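Local coordinates for protein glucanase (PDB 5GXX) that probably hydrolyses internal beta-1,4-glucosidic bonds of cellulose as a family 9 endoglucanase of the cellulosome, at residues F268-L273 against F313-S318; D274-Q279 against Y329-S334. The protein carries 1 engineered substitution. One frame throughout, in Å; residues are numbered along the deposited sequence. Where two conformers were deposited one is given.

Interaction 1 (F268-L273 against F313-S318); sequences FAQMHL and FVYADS
Tyr315 reaches across from 313-318 to meet Ala269, Gln270 and Leu273, and every contact between the two helical segments runs through its side chain. The apolar part begins with a CH-pi contact: CB of Ala269 lies 3.9 Å from the centroid of the Tyr315 ring, over one face and displaced toward the CE1 rim. A methyl group suits this place because it lets the flat ring lie close to the backbone of the other helix. Leu273 approaches obliquely, its CD1 branch 3.7 Å from CD2 of Tyr315 and also close to CB, so that the ring is packed near its root as well as farther out. With CG anti to the backbone N (chi1 -173°), Tyr315 spans much of the wide gap between the axes of 268-273 and 313-318, which come no closer than 11.5 Å.

The polar part lies at the end of the ring. Gln270, extended beyond CG, carries its amide to the phenol, and NE2 donates to Tyr315 OH at 2.9 Å in a nearly straight bond that lies close to the amide plane. The same hydroxyl is hydrogen-bonded to ND1 of His266, one turn earlier, which leaves it gripped from two residues of a single helix.

The N-to-C directions of 268-273 and 313-318 make an angle of 134°, closer to antiparallel than perpendicular; helix 249-260 meets Ala269 through Ile254, while Leu324 and Tyr328 of helix 322-340 pack on Gln270.

Interaction 2 (D274-Q279 against Y329-S334); sequences DWWTPQ and YNFAKS
Phe331 points its ring at the end of helix 263-276, where it meets Trp276 and Thr277. Its CG swings to the far side of the CA-CB bond from the backbone N (chi1 160°), which carries the ring off its own helix, CE1-CZ corner first. CE1 comes 3.3 Å from the carbonyl O of Trp276, which approaches the ring obliquely and takes a hydrogen bond from Tyr288. CZ lies 3.9 Å from CB of Trp276 and nearly as close to CE3, the two side chains meeting at a slant rather than stacking. Phenylalanine suits this buried place because its flat, apolar ring fills it without demanding a polar partner. From there the indole turns away from Phe331, and its NE1 bonds to the carbonyl of Trp241.

This is packing within the (alpha/alpha)6 barrel expected of family 9 catalytic domains, at a point where a helix gives way to a loop. Thr277 is the first residue to leave helical geometry; its N bonds to the carbonyl O of Asp274. A threonine serves twice here: the hydroxyl OG1 adds a second bond to that oxygen, at 2.7 Å, while the methyl faces the neighbouring helix. That CG2 lies 4.1 Å from CB of Phe331, and the two side chains cross at about a right angle.

In the fold
Interactions 1 and 2 draw on the later turns of helix 263-276 and the loop that follows it, with centres about 10 Å apart. Its partners, helices 301-318 and 322-340, follow each other in the chain, and they also touch directly: CE1 of Phe313 lies 3.5 Å from CB of Ala332 and 3.6 Å from CD2 of Tyr329. The three helices therefore pack as one group: 268-273 packs on and hydrogen-bonds to the first partner, 274-279 packs on the second. Along helix 263-276 itself the rings of His272 and Trp276 meet, their planes at about 65°. None of the four segments supplies a ligand to either calcium ion; both contacts join helices within the family 9 region.

Interaction 1 (F268-L273 against F313-S318)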
ATOM      1  N   PHE A 268     -43.553  11.214  47.269  1.00 17.35           N
ATOM      2  CA  PHE A 268     -42.515  10.816  46.320  1.00 16.06           C
ATOM      3  C   PHE A 268     -41.723  12.004  45.781  1.00 15.97           C
ATOM      4  O   PHE A 268     -40.489  11.959  45.810  1.00 14.45           O
ATOM      5  CB  PHE A 268     -43.057   9.989  45.146  1.00 16.77           C
ATOM      6  CG  PHE A 268     -41.986   9.681  44.134  1.00 13.50           C
ATOM      7  CD1 PHE A 268     -41.188   8.563  44.302  1.00 16.39           C
ATOM      8  CD2 PHE A 268     -41.706  10.572  43.103  1.00 14.15           C
ATOM      9  CE1 PHE A 268     -40.158   8.290  43.402  1.00 16.20           C
ATOM     10  CE2 PHE A 268     -40.685  10.309  42.200  1.00 13.47           C
ATOM     11  CZ  PHE A 268     -39.903   9.171  42.360  1.00 14.88           C
ATOM     12  N   ALA A 269     -42.407  13.041  45.295  1.00 14.88           N
ATOM     13  CA  ALA A 269     -41.753  14.201  44.688  1.00 14.67           C
ATOM     14  C   ALA A 269     -40.815  14.844  45.703  1.00 13.38           C
ATOM     15  O   ALA A 269     -39.712  15.231  45.334  1.00 13.49           O
ATOM     16  CB  ALA A 269     -42.787  15.215  44.196  1.00 14.98           C
ATOM     17  N   GLN A 270     -41.243  14.967  46.961  1.00 14.04           N
ATOM     18  CA  GLN A 270     -40.429  15.617  47.987  1.00 13.76           C
ATOM     19  C   GLN A 270     -39.225  14.763  48.394  1.00 14.66           C
ATOM     20  O   GLN A 270     -38.134  15.293  48.618  1.00 14.83           O
ATOM     21  CB  GLN A 270     -41.281  16.044  49.194  1.00 14.81           C
ATOM     22  CG  GLN A 270     -42.249  17.159  48.850  1.00 14.25           C
ATOM     23  CD  GLN A 270     -43.319  17.394  49.893  1.00 18.89           C
ATOM     24  OE1 GLN A 270     -43.138  17.095  51.079  1.00 20.87           O
ATOM     25  NE2 GLN A 270     -44.449  17.941  49.457  1.00 17.09           N
ATOM     26  N   MET A 271     -39.404  13.446  48.439  1.00 13.68           N
ATOM     27  CA  MET A 271     -38.295  12.535  48.738  1.00 14.12           C
ATOM     28  C   MET A 271     -37.230  12.602  47.626  1.00 12.85           C
ATOM     29  O   MET A 271     -36.018  12.780  47.880  1.00 10.58           O
ATOM     30  CB  MET A 271     -38.827  11.102  48.889  1.00 16.90           C
ATOM     31  CG  MET A 271     -37.756  10.065  49.202  1.00 19.88           C
ATOM     32  SD  MET A 271     -38.469   8.412  49.391  1.00 24.69           S
ATOM     33  CE  MET A 271     -40.015   8.761  50.230  1.00 27.90           C
ATOM     34  N   HIS A 272     -37.697  12.516  46.385  1.00 12.31           N
ATOM     35  CA  HIS A 272     -36.835  12.561  45.208  1.00 12.12           C
ATOM     36  C   HIS A 272     -36.087  13.896  45.120  1.00 12.11           C
ATOM     37  O   HIS A 272     -34.844  13.939  44.997  1.00 12.45           O
ATOM     38  CB  HIS A 272     -37.687  12.329  43.949  1.00 12.88           C
ATOM     39  CG  HIS A 272     -37.012  12.692  42.658  1.00 11.89           C
ATOM     40  ND1 HIS A 272     -35.952  11.982  42.133  1.00 14.04           N
ATOM     41  CD2 HIS A 272     -37.241  13.712  41.791  1.00 11.04           C
ATOM     42  CE1 HIS A 272     -35.537  12.570  41.021  1.00 12.91           C
ATOM     43  NE2 HIS A 272     -36.316  13.607  40.777  1.00 10.81           N
ATOM     44  N   LEU A 273     -36.832  14.993  45.218  1.00 12.67           N
ATOM     45  CA  LEU A 273     -36.178  16.297  45.115  1.00 11.83           C
ATOM     46  C   LEU A 273     -35.270  16.579  46.309  1.00 11.69           C
ATOM     47  O   LEU A 273     -34.179  17.136  46.144  1.00 12.61           O
ATOM     48  CB  LEU A 273     -37.165  17.443  44.871  1.00 11.58           C
ATOM     49  CG  LEU A 273     -37.840  17.413  43.501  1.00 13.63           C
ATOM     50  CD1 LEU A 273     -39.015  18.387  43.453  1.00 13.08           C
ATOM     51  CD2 LEU A 273     -36.875  17.609  42.334  1.00 12.80           C
ATOM     52  N   PHE A 313     -38.390  23.220  39.408  1.00 13.50           N
ATOM     53  CA  PHE A 313     -39.153  24.438  39.133  1.00 13.54           C
ATOM     54  C   PHE A 313     -40.643  24.102  38.995  1.00 14.77           C
ATOM     55  O   PHE A 313     -41.496  24.795  39.557  1.00 15.44           O
ATOM     56  CB  PHE A 313     -38.689  25.127  37.837  1.00 13.59           C
ATOM     57  CG  PHE A 313     -37.418  25.947  37.941  1.00 14.42           C
ATOM     58  CD1 PHE A 313     -37.187  26.868  38.963  1.00 11.93           C
ATOM     59  CD2 PHE A 313     -36.472  25.849  36.929  1.00 13.40           C
ATOM     60  CE1 PHE A 313     -36.018  27.623  39.005  1.00 13.79           C
ATOM     61  CE2 PHE A 313     -35.312  26.629  36.924  1.00 11.79           C
ATOM     62  CZ  PHE A 313     -35.079  27.524  37.966  1.00 12.07           C
ATOM     63  N   VAL A 314     -40.966  23.072  38.212  1.00 13.86           N
ATOM     64  CA  VAL A 314     -42.364  22.714  37.973  1.00 13.61           C
ATOM     65  C   VAL A 314     -43.040  22.332  39.291  1.00 15.05           C
ATOM     66  O   VAL A 314     -44.156  22.766  39.581  1.00 15.62           O
ATOM     67  CB  VAL A 314     -42.507  21.595  36.914  1.00 13.30           C
ATOM     68  CG1 VAL A 314     -43.961  21.097  36.852  1.00 15.57           C
ATOM     69  CG2 VAL A 314     -42.081  22.063  35.530  1.00 13.43           C
ATOM     70  N   TYR A 315     -42.347  21.557  40.119  1.00 14.31           N
ATOM     71  CA  TYR A 315     -42.913  21.133  41.383  1.00 16.07           C
ATOM     72  C   TYR A 315     -43.074  22.322  42.334  1.00 16.18           C
ATOM     73  O   TYR A 315     -44.141  22.513  42.923  1.00 16.18           O
ATOM     74  CB  TYR A 315     -42.103  20.004  42.026  1.00 14.99           C
ATOM     75  CG  TYR A 315     -42.831  19.484  43.247  1.00 12.95           C
ATOM     76  CD1 TYR A 315     -44.058  18.808  43.114  1.00 13.87           C
ATOM     77  CD2 TYR A 315     -42.318  19.692  44.534  1.00 12.50           C
ATOM     78  CE1 TYR A 315     -44.762  18.377  44.221  1.00 14.78           C
ATOM     79  CE2 TYR A 315     -43.016  19.238  45.657  1.00 15.25           C
ATOM     80  CZ  TYR A 315     -44.226  18.579  45.486  1.00 15.60           C
ATOM     81  OH  TYR A 315     -44.938  18.119  46.572  1.00 17.23           O
ATOM     82  N   ALA A 316     -42.037  23.137  42.464  1.00 16.34           N
ATOM     83  CA  ALA A 316     -42.120  24.316  43.325  1.00 17.57           C
ATOM     84  C   ALA A 316     -43.264  25.235  42.908  1.00 18.33           C
ATOM     85  O   ALA A 316     -43.983  25.763  43.748  1.00 16.83           O
ATOM     86  CB  ALA A 316     -40.804  25.078  43.314  1.00 17.28           C
ATOM     87  N   ASP A 317     -43.436  25.434  41.607  1.00 18.14           N
ATOM     88  CA  ASP A 317     -44.508  26.298  41.122  1.00 19.64           C
ATOM     89  C   ASP A 317     -45.900  25.734  41.372  1.00 20.67           C
ATOM     90  O   ASP A 317     -46.885  26.484  41.315  1.00 22.26           O
ATOM     91  CB  ASP A 317     -44.336  26.545  39.625  1.00 19.39           C
ATOM     92  CG  ASP A 317     -43.262  27.564  39.325  1.00 20.13           C
ATOM     93  OD1 ASP A 317     -42.862  28.300  40.256  1.00 23.88           O
ATOM     94  OD2 ASP A 317     -42.824  27.631  38.158  1.00 21.59           O
ATOM     95  N   SER A 318     -45.984  24.434  41.644  1.00 20.08           N
ATOM     96  CA  SER A 318     -47.275  23.753  41.768  0.50 20.42           C
ATOM     97  C   SER A 318     -47.728  23.586  43.216  1.00 21.13           C
ATOM     98  O   SER A 318     -48.820  23.070  43.465  1.00 23.31           O
ATOM     99  CB  SER A 318     -47.222  22.376  41.108  0.50 20.50           C
ATOM    100  OG  SER A 318     -46.530  21.459  41.935  0.50 18.56           O
TER

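Interaction 2 (D274-Q279 against Y329-S334)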
ATOM      1  N   ASP A 274     -35.693  16.164  47.506  1.00 12.06           N
ATOM      2  CA  ASP A 274     -34.842  16.377  48.678  1.00 11.95           C
ATOM      3  C   ASP A 274     -33.495  15.681  48.475  1.00 11.06           C
ATOM      4  O   ASP A 274     -32.458  16.219  48.839  1.00 10.87           O
ATOM      5  CB  ASP A 274     -35.514  15.849  49.949  1.00 12.51           C
ATOM      6  CG  ASP A 274     -36.581  16.795  50.494  1.00 12.33           C
ATOM      7  OD1 ASP A 274     -36.840  17.865  49.894  1.00 13.34           O
ATOM      8  OD2 ASP A 274     -37.114  16.456  51.566  1.00 14.23           O
ATOM      9  N   TRP A 275     -33.517  14.482  47.900  1.00 12.30           N
ATOM     10  CA  TRP A 275     -32.291  13.733  47.652  1.00 10.61           C
ATOM     11  C   TRP A 275     -31.322  14.476  46.744  1.00 11.02           C
ATOM     12  O   TRP A 275     -30.120  14.301  46.879  1.00 11.02           O
ATOM     13  CB  TRP A 275     -32.614  12.334  47.113  1.00 10.51           C
ATOM     14  CG  TRP A 275     -31.432  11.430  46.888  1.00  9.56           C
ATOM     15  CD1 TRP A 275     -30.771  10.677  47.815  1.00 10.89           C
ATOM     16  CD2 TRP A 275     -30.763  11.211  45.642  1.00  9.90           C
ATOM     17  NE1 TRP A 275     -29.708  10.013  47.223  1.00  9.98           N
ATOM     18  CE2 TRP A 275     -29.700  10.313  45.885  1.00  8.43           C
ATOM     19  CE3 TRP A 275     -30.970  11.679  44.339  1.00 11.71           C
ATOM     20  CZ2 TRP A 275     -28.860   9.864  44.869  1.00 11.58           C
ATOM     21  CZ3 TRP A 275     -30.139  11.230  43.328  1.00 11.78           C
ATOM     22  CH2 TRP A 275     -29.097  10.329  43.602  1.00 11.71           C
ATOM     23  N   TRP A 276     -31.866  15.276  45.836  1.00 10.11           N
ATOM     24  CA  TRP A 276     -31.087  16.101  44.929  1.00 10.45           C
ATOM     25  C   TRP A 276     -30.579  17.414  45.546  1.00 11.29           C
ATOM     26  O   TRP A 276     -29.642  18.002  45.012  1.00 11.81           O
ATOM     27  CB  TRP A 276     -31.936  16.400  43.693  1.00 10.45           C
ATOM     28  CG  TRP A 276     -31.840  15.298  42.696  1.00  9.44           C
ATOM     29  CD1 TRP A 276     -32.640  14.182  42.594  1.00 10.56           C
ATOM     30  CD2 TRP A 276     -30.849  15.177  41.674  1.00  9.30           C
ATOM     31  NE1 TRP A 276     -32.200  13.384  41.557  1.00 11.12           N
ATOM     32  CE2 TRP A 276     -31.099  13.975  40.979  1.00 12.09           C
ATOM     33  CE3 TRP A 276     -29.789  15.999  41.255  1.00  9.25           C
ATOM     34  CZ2 TRP A 276     -30.299  13.561  39.904  1.00 11.03           C
ATOM     35  CZ3 TRP A 276     -29.013  15.597  40.179  1.00 12.55           C
ATOM     36  CH2 TRP A 276     -29.270  14.382  39.515  1.00 10.88           C
ATOM     37  N   THR A 277     -31.199  17.878  46.629  1.00 11.53           N
ATOM     38  CA  THR A 277     -30.855  19.169  47.227  1.00 11.18           C
ATOM     39  C   THR A 277     -29.649  19.051  48.163  1.00 11.37           C
ATOM     40  O   THR A 277     -29.349  17.966  48.655  1.00 10.50           O
ATOM     41  CB  THR A 277     -32.025  19.756  48.044  1.00 11.86           C
ATOM     42  OG1 THR A 277     -32.288  18.929  49.189  1.00 13.03           O
ATOM     43  CG2 THR A 277     -33.274  19.954  47.178  1.00 11.69           C
ATOM     44  N   PRO A 278     -28.963  20.166  48.447  1.00 10.92           N
ATOM     45  CA  PRO A 278     -27.856  20.135  49.408  1.00 10.44           C
ATOM     46  C   PRO A 278     -28.188  19.536  50.779  1.00 10.29           C
ATOM     47  O   PRO A 278     -27.329  18.909  51.400  1.00 10.81           O
ATOM     48  CB  PRO A 278     -27.442  21.608  49.518  1.00 10.66           C
ATOM     49  CG  PRO A 278     -27.713  22.121  48.127  1.00 10.58           C
ATOM     50  CD  PRO A 278     -29.055  21.487  47.803  1.00 10.82           C
ATOM     51  N   GLN A 279     -29.428  19.673  51.256  1.00 11.14           N
ATOM     52  CA  GLN A 279     -29.768  19.147  52.579  1.00 10.46           C
ATOM     53  C   GLN A 279     -30.026  17.633  52.574  1.00 11.11           C
ATOM     54  O   GLN A 279     -29.982  17.010  53.636  1.00 11.73           O
ATOM     55  CB  GLN A 279     -30.963  19.904  53.164  1.00 11.59           C
ATOM     56  CG  GLN A 279     -30.670  21.370  53.535  1.00 12.01           C
ATOM     57  CD  GLN A 279     -29.775  21.598  54.732  1.00 12.07           C
ATOM     58  OE1 GLN A 279     -29.628  20.757  55.616  1.00 13.81           O
ATOM     59  NE2 GLN A 279     -29.195  22.797  54.791  1.00 16.64           N
ATOM     60  N   TYR A 329     -36.688  25.838  44.352  1.00 14.02           N
ATOM     61  CA  TYR A 329     -36.299  26.902  43.426  1.00 13.36           C
ATOM     62  C   TYR A 329     -34.794  27.176  43.509  1.00 13.40           C
ATOM     63  O   TYR A 329     -34.136  27.295  42.478  1.00 14.92           O
ATOM     64  CB  TYR A 329     -37.065  28.201  43.730  1.00 13.91           C
ATOM     65  CG  TYR A 329     -36.710  29.356  42.816  1.00 14.92           C
ATOM     66  CD1 TYR A 329     -35.623  30.198  43.090  1.00 15.63           C
ATOM     67  CD2 TYR A 329     -37.447  29.607  41.658  1.00 17.76           C
ATOM     68  CE1 TYR A 329     -35.279  31.254  42.256  1.00 16.52           C
ATOM     69  CE2 TYR A 329     -37.109  30.669  40.822  1.00 16.61           C
ATOM     70  CZ  TYR A 329     -36.028  31.488  41.129  1.00 18.25           C
ATOM     71  OH  TYR A 329     -35.698  32.530  40.299  1.00 20.83           O
ATOM     72  N   ASN A 330     -34.249  27.289  44.718  1.00 12.51           N
ATOM     73  CA  ASN A 330     -32.832  27.649  44.851  1.00 11.86           C
ATOM     74  C   ASN A 330     -31.946  26.540  44.279  1.00 11.89           C
ATOM     75  O   ASN A 330     -30.942  26.809  43.599  1.00 12.30           O
ATOM     76  CB  ASN A 330     -32.490  27.862  46.329  1.00 13.25           C
ATOM     77  CG  ASN A 330     -32.967  29.202  46.871  1.00 15.60           C
ATOM     78  OD1 ASN A 330     -33.378  30.087  46.117  1.00 16.39           O
ATOM     79  ND2 ASN A 330     -32.884  29.355  48.196  1.00 16.59           N
ATOM     80  N   PHE A 331     -32.350  25.300  44.569  1.00 10.42           N
ATOM     81  CA  PHE A 331     -31.661  24.158  43.948  1.00 11.51           C
ATOM     82  C   PHE A 331     -31.656  24.265  42.423  1.00 11.16           C
ATOM     83  O   PHE A 331     -30.600  24.154  41.783  1.00 11.88           O
ATOM     84  CB  PHE A 331     -32.286  22.819  44.375  1.00 11.20           C
ATOM     85  CG  PHE A 331     -31.954  21.692  43.435  1.00  9.18           C
ATOM     86  CD1 PHE A 331     -30.689  21.115  43.445  1.00  9.56           C
ATOM     87  CD2 PHE A 331     -32.902  21.240  42.512  1.00  9.97           C
ATOM     88  CE1 PHE A 331     -30.368  20.119  42.538  1.00 11.09           C
ATOM     89  CE2 PHE A 331     -32.574  20.253  41.594  1.00 10.94           C
ATOM     90  CZ  PHE A 331     -31.316  19.665  41.630  1.00 11.64           C
ATOM     91  N   ALA A 332     -32.835  24.454  41.840  1.00 11.42           N
ATOM     92  CA  ALA A 332     -32.956  24.475  40.385  1.00 10.55           C
ATOM     93  C   ALA A 332     -32.104  25.599  39.781  1.00  9.95           C
ATOM     94  O   ALA A 332     -31.318  25.361  38.864  1.00  9.42           O
ATOM     95  CB  ALA A 332     -34.438  24.629  40.020  1.00 11.71           C
ATOM     96  N   LYS A 333     -32.245  26.814  40.312  1.00 10.61           N
ATOM     97  CA  LYS A 333     -31.524  27.947  39.729  1.00 10.61           C
ATOM     98  C   LYS A 333     -30.022  27.744  39.906  1.00 10.27           C
ATOM     99  O   LYS A 333     -29.249  28.109  39.016  1.00 11.70           O
ATOM    100  CB  LYS A 333     -31.997  29.292  40.315  1.00 11.48           C
ATOM    101  CG  LYS A 333     -31.313  30.508  39.683  1.00 13.63           C
ATOM    102  CD  LYS A 333     -31.935  31.815  40.172  1.00 14.03           C
ATOM    103  CE  LYS A 333     -31.485  32.978  39.297  1.00 12.79           C
ATOM    104  NZ  LYS A 333     -30.071  33.366  39.613  1.00 15.05           N
ATOM    105  N   SER A 334     -29.622  27.130  41.018  1.00 11.09           N
ATOM    106  CA  SER A 334     -28.201  26.914  41.249  1.00 12.14           C
ATOM    107  C   SER A 334     -27.594  25.989  40.197  1.00 11.43           C
ATOM    108  O   SER A 334     -26.438  26.145  39.809  1.00 12.35           O
ATOM    109  CB  SER A 334     -27.924  26.385  42.662  1.00 12.87           C
ATOM    110  OG  SER A 334     -28.221  25.012  42.778  1.00 15.73           O
TER